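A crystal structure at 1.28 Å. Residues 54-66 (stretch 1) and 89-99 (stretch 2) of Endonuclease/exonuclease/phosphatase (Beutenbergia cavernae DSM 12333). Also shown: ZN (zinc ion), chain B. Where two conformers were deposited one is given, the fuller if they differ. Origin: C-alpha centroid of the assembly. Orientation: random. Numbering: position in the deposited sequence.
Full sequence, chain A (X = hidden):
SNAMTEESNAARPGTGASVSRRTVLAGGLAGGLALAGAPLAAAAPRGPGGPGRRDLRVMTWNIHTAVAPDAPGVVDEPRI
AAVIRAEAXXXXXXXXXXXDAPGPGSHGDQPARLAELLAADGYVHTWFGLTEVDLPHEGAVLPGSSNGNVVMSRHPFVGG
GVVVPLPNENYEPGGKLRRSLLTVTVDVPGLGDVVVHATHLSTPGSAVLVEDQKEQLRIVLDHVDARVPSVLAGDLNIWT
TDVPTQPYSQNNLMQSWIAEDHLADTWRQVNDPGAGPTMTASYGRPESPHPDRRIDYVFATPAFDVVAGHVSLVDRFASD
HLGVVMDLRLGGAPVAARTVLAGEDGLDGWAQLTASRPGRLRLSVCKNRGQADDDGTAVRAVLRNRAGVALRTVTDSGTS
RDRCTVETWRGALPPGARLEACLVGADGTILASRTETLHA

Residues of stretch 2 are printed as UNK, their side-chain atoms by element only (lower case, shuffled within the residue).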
# COMPACT_ATOMS: atom_id res chain seq x y z
N ARG A 54 -18.82 7.42 -8.42
CA ARG A 54 -17.42 7.25 -8.66
C ARG A 54 -16.65 6.66 -7.47
O ARG A 54 -15.47 6.67 -7.49
CB ARG A 54 -16.80 8.55 -9.12
CG ARG A 54 -17.49 9.13 -10.33
CD ARG A 54 -17.03 8.45 -11.56
NE ARG A 54 -15.71 8.89 -11.96
CZ ARG A 54 -15.15 8.59 -13.11
NH1 ARG A 54 -15.77 7.82 -13.97
NH2 ARG A 54 -13.96 9.04 -13.41
N ASP A 55 -17.38 6.15 -6.49
CA ASP A 55 -16.78 5.54 -5.31
C ASP A 55 -16.25 4.14 -5.54
O ASP A 55 -16.82 3.36 -6.31
CB ASP A 55 -17.80 5.49 -4.16
CG ASP A 55 -18.13 6.86 -3.61
OD1 ASP A 55 -17.30 7.78 -3.77
OD2 ASP A 55 -19.21 7.01 -3.00
N LEU A 56 -15.16 3.82 -4.85
CA LEU A 56 -14.58 2.49 -4.88
C LEU A 56 -14.05 2.14 -3.50
O LEU A 56 -13.21 2.87 -2.98
CB LEU A 56 -13.43 2.43 -5.88
CG LEU A 56 -12.79 1.06 -6.09
CD1 LEU A 56 -13.76 0.13 -6.80
CD2 LEU A 56 -11.49 1.21 -6.86
N ARG A 57 -14.53 1.05 -2.91
CA ARG A 57 -14.00 0.59 -1.64
C ARG A 57 -13.05 -0.58 -1.90
O ARG A 57 -13.45 -1.60 -2.49
CB ARG A 57 -15.11 0.19 -0.68
CG ARG A 57 -14.59 -0.38 0.64
CD ARG A 57 -15.69 -0.58 1.67
NE ARG A 57 -15.93 0.67 2.39
CZ ARG A 57 -16.50 0.76 3.59
NH1 ARG A 57 -16.93 -0.33 4.22
NH2 ARG A 57 -16.65 1.95 4.15
N VAL A 58 -11.81 -0.41 -1.49
CA VAL A 58 -10.76 -1.39 -1.70
C VAL A 58 -10.26 -1.86 -0.35
O VAL A 58 -9.91 -1.03 0.51
CB VAL A 58 -9.57 -0.78 -2.47
CG1 VAL A 58 -8.43 -1.79 -2.61
CG2 VAL A 58 -10.03 -0.29 -3.83
N MSE A 59 -10.22 -3.17 -0.17
CA MSE A 59 -9.74 -3.75 1.06
C MSE A 59 -8.52 -4.61 0.79
O MSE A 59 -8.43 -5.26 -0.26
CB MSE A 59 -10.85 -4.60 1.66
CG MSE A 59 -10.49 -5.34 2.95
SE MSE A 59 -11.98 -6.28 3.74
CE MSE A 59 -11.14 -6.74 5.44
N THR A 60 -7.56 -4.60 1.72
CA THR A 60 -6.47 -5.56 1.68
C THR A 60 -6.34 -6.25 3.03
O THR A 60 -6.53 -5.62 4.07
CB THR A 60 -5.12 -4.92 1.24
OG1 THR A 60 -4.15 -5.95 1.00
CG2 THR A 60 -4.58 -3.96 2.28
N TRP A 61 -6.01 -7.54 3.02
CA TRP A 61 -5.92 -8.28 4.26
C TRP A 61 -5.01 -9.49 4.13
O TRP A 61 -5.22 -10.35 3.28
CB TRP A 61 -7.31 -8.77 4.67
CG TRP A 61 -7.48 -9.15 6.11
CD1 TRP A 61 -6.59 -8.98 7.14
CD2 TRP A 61 -8.64 -9.77 6.69
NE1 TRP A 61 -7.13 -9.46 8.31
CE2 TRP A 61 -8.39 -9.95 8.06
CE3 TRP A 61 -9.87 -10.19 6.17
CZ2 TRP A 61 -9.33 -10.52 8.92
CZ3 TRP A 61 -10.79 -10.76 7.02
CH2 TRP A 61 -10.51 -10.92 8.38
N ASN A 62 -4.02 -9.57 5.02
CA ASN A 62 -3.24 -10.78 5.18
C ASN A 62 -4.03 -11.65 6.16
O ASN A 62 -4.16 -11.31 7.33
CB ASN A 62 -1.86 -10.43 5.72
CG ASN A 62 -0.99 -11.66 5.95
OD1 ASN A 62 -1.48 -12.74 6.27
ND2 ASN A 62 0.32 -11.48 5.80
N ILE A 63 -4.58 -12.75 5.65
CA ILE A 63 -5.52 -13.55 6.44
C ILE A 63 -4.88 -14.69 7.22
O ILE A 63 -5.60 -15.44 7.88
CB ILE A 63 -6.68 -14.11 5.57
CG1 ILE A 63 -6.18 -15.18 4.58
CG2 ILE A 63 -7.42 -12.98 4.87
CD1 ILE A 63 -7.30 -16.03 3.99
N HIS A 64 -3.56 -14.83 7.15
CA HIS A 64 -2.85 -15.85 7.93
C HIS A 64 -3.48 -17.25 7.72
O HIS A 64 -3.71 -17.99 8.68
CB HIS A 64 -2.86 -15.47 9.41
CG HIS A 64 -1.94 -16.28 10.27
ND1 HIS A 64 -2.39 -17.11 11.27
CD2 HIS A 64 -0.59 -16.39 10.27
CE1 HIS A 64 -1.36 -17.70 11.85
NE2 HIS A 64 -0.26 -17.28 11.26
N THR A 65 -3.74 -17.60 6.46
CA THR A 65 -4.39 -18.87 6.10
C THR A 65 -5.67 -19.16 6.89
O THR A 65 -6.03 -20.32 7.10
CB THR A 65 -3.43 -20.09 6.16
OG1 THR A 65 -2.90 -20.27 7.48
CG2 THR A 65 -2.28 -19.90 5.19
N ALA A 66 -6.37 -18.09 7.25
CA ALA A 66 -7.62 -18.17 8.02
C ALA A 66 -7.48 -18.82 9.39
O ALA A 66 -8.47 -19.27 9.97
CB ALA A 66 -8.75 -18.83 7.21
N UNK A 89 -16.37 -4.53 0.57
CA UNK A 89 -15.55 -3.82 -0.42
C UNK A 89 -15.97 -4.18 -1.85
O UNK A 89 -16.56 -5.23 -2.10
c UNK A 89 -15.62 -5.62 1.23
c UNK A 89 -14.15 -4.36 -0.15
c UNK A 89 -14.39 -5.75 0.38
N UNK A 90 -15.67 -3.30 -2.79
CA UNK A 90 -15.85 -3.62 -4.20
C UNK A 90 -14.84 -4.67 -4.64
O UNK A 90 -15.16 -5.56 -5.44
o UNK A 90 -16.64 -0.36 -4.20
c UNK A 90 -15.67 -2.36 -5.04
c UNK A 90 -16.82 -1.40 -4.87
o UNK A 90 -17.90 -1.69 -5.41
N UNK A 91 -13.61 -4.51 -4.15
CA UNK A 91 -12.50 -5.39 -4.49
C UNK A 91 -11.71 -5.64 -3.22
O UNK A 91 -11.49 -4.71 -2.43
c UNK A 91 -10.42 -5.70 -5.88
c UNK A 91 -11.57 -4.76 -5.54
c UNK A 91 -12.34 -4.43 -6.80
N UNK A 92 -11.31 -6.89 -3.01
CA UNK A 92 -10.46 -7.21 -1.88
C UNK A 92 -9.23 -8.00 -2.34
O UNK A 92 -9.32 -8.90 -3.17
c UNK A 92 -11.23 -7.92 -0.73
c UNK A 92 -11.87 -9.21 -1.21
c UNK A 92 -10.31 -8.19 0.45
N UNK A 93 -8.09 -7.61 -1.79
CA UNK A 93 -6.82 -8.28 -1.99
C UNK A 93 -6.53 -9.07 -0.72
O UNK A 93 -6.59 -8.51 0.38
c UNK A 93 -5.70 -7.25 -2.25
c UNK A 93 -4.33 -7.90 -2.10
c UNK A 93 -5.89 -6.60 -3.63
N UNK A 94 -6.24 -10.36 -0.87
CA UNK A 94 -5.91 -11.22 0.26
C UNK A 94 -4.50 -11.79 0.11
O UNK A 94 -4.11 -12.23 -0.98
c UNK A 94 -8.61 -11.13 1.74
c UNK A 94 -9.26 -13.22 0.51
c UNK A 94 -6.90 -12.37 0.37
c UNK A 94 -8.37 -11.98 0.50
N UNK A 95 -3.74 -11.76 1.20
CA UNK A 95 -2.44 -12.43 1.27
C UNK A 95 -2.54 -13.66 2.17
O UNK A 95 -3.43 -13.73 3.04
o UNK A 95 -1.14 -9.13 1.76
c UNK A 95 -1.24 -10.17 1.12
c UNK A 95 -1.36 -11.50 1.85
n UNK A 95 -1.21 -10.20 -0.21
N UNK A 96 -1.64 -14.61 1.96
CA UNK A 96 -1.56 -15.83 2.77
C UNK A 96 -2.81 -16.69 2.64
O UNK A 96 -3.42 -17.10 3.63
c UNK A 96 1.21 -15.94 4.06
o UNK A 96 1.98 -15.65 3.11
o UNK A 96 1.28 -17.02 4.69
c UNK A 96 0.14 -14.95 4.45
c UNK A 96 -1.26 -15.50 4.24
N UNK A 97 -3.18 -16.96 1.40
CA UNK A 97 -4.27 -17.86 1.09
C UNK A 97 -3.65 -19.12 0.50
O UNK A 97 -2.92 -19.05 -0.50
c UNK A 97 -6.44 -18.15 -0.16
c UNK A 97 -5.25 -17.23 0.06
c UNK A 97 -5.70 -15.85 0.50
N UNK A 98 -3.89 -20.27 1.12
CA UNK A 98 -3.29 -21.52 0.65
C UNK A 98 -4.22 -22.31 -0.25
O UNK A 98 -5.45 -22.25 -0.13
n UNK A 98 -0.74 -22.85 3.16
c UNK A 98 -1.50 -22.00 2.38
c UNK A 98 -2.82 -22.41 1.81
c UNK A 98 0.37 -22.20 3.51
c UNK A 98 -0.82 -20.83 2.29
n UNK A 98 0.34 -20.99 3.01
N UNK A 99 -3.62 -23.05 -1.16
CA UNK A 99 -4.34 -24.03 -1.93
C UNK A 99 -3.52 -25.31 -1.84
O UNK A 99 -2.53 -25.48 -2.56
n UNK A 99 -5.24 -23.36 -6.42
n UNK A 99 -6.92 -22.22 -7.49
c UNK A 99 -6.09 -23.80 -5.32
c UNK A 99 -5.66 -22.62 -7.44
c UNK A 99 -4.53 -23.56 -3.38
c UNK A 99 -5.33 -24.52 -4.23
n UNK A 99 -4.82 -22.27 -8.41
ZN ZN B . -1.27 -24.67 3.75
O HOH W 1 -18.46 1.04 -6.42
O HOH W 2 -2.64 -7.06 3.07

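At position 89 three side-chain carbons close a ring onto the backbone N, and its CB lies 3.8 Å from CB of Met 59, a selenomethionine; this is Pro 89. At position 90 there are two carbons, the second bearing two oxygens. The CA-to-CB bond points toward stretch 1, and one of the oxygens accepts a nearly linear hydrogen bond from Arg 57 N (2.8 Å, 178°); this short carboxylate is Asp 90, and the oxygen is OD2. Asp 90 N in turn donates to Arg 57 O (2.8 Å), so Asp 90 engages both backbone polar groups of Arg 57, its N through the carboxylate and its O through the Asp 90 backbone N, and a water donates to both Asp 90 OD1 and Asp 55 O.

Position 91 has three carbons forked at the first; its side chain lies on the same sheet face as Val 58, while its O accepts from Met 59 N at 3.0 Å. It is Val 91. Position 92 has the same fork on the opposite face, one of its branch carbons 3.8 Å from CG of Met 59: Val 92. A third such fork, at position 93, returns to the face of Thr 60, with a branch carbon 3.7 Å from Thr 60 OG1, and defines Val 93. Four carbons forked at the second, one terminal carbon lying 4.0 Å from Trp 61 CB and 3.8 Å from Ile 63 CG2, mark position 94 as Leu 94.

At position 95 two carbons end in one oxygen and one nitrogen; CB lies 4.0 Å from Asn 62 CB, and a water links the oxygen to Thr 60 OG1. This is the amide of Asn 95. Position 96, at the corner of the chain, has three carbons, the third carrying two oxygens, and its second carbon is 3.3 Å from Asn 62 OD1: Glu 96. Position 97 is again a three-carbon fork, pointing away at CA-to-CB, yet one branch carbon reaches Ile 63 CD1 at 3.8 Å; it is Val 97. Position 98 has one carbon and a five-membered ring with two nitrogens. Thr 65 CG2 sits over a ring face, 3.5 Å from the centroid, and one ring nitrogen binds zinc at 2.0 Å; this is His 98, and the nitrogen is ND1. Position 99, three carbons, a nitrogen and a carbon with two more nitrogens, does not touch stretch 1 and is Arg 99.

The contact is a parallel strand pairing. Met 59 and Trp 61 each donate through N and accept through O, engaging Val 91, Val 93 and Asn 95 in alternation, and Ile 63 N to Asn 95 O (3.0 Å) extends the ladder. At the corner, Thr 65 N donates to Glu 96 O (2.9 Å), a further backbone link between the stretches after the parallel ladder ends.

Stretch 2, residues 89-99: PDVVVLNEVHR
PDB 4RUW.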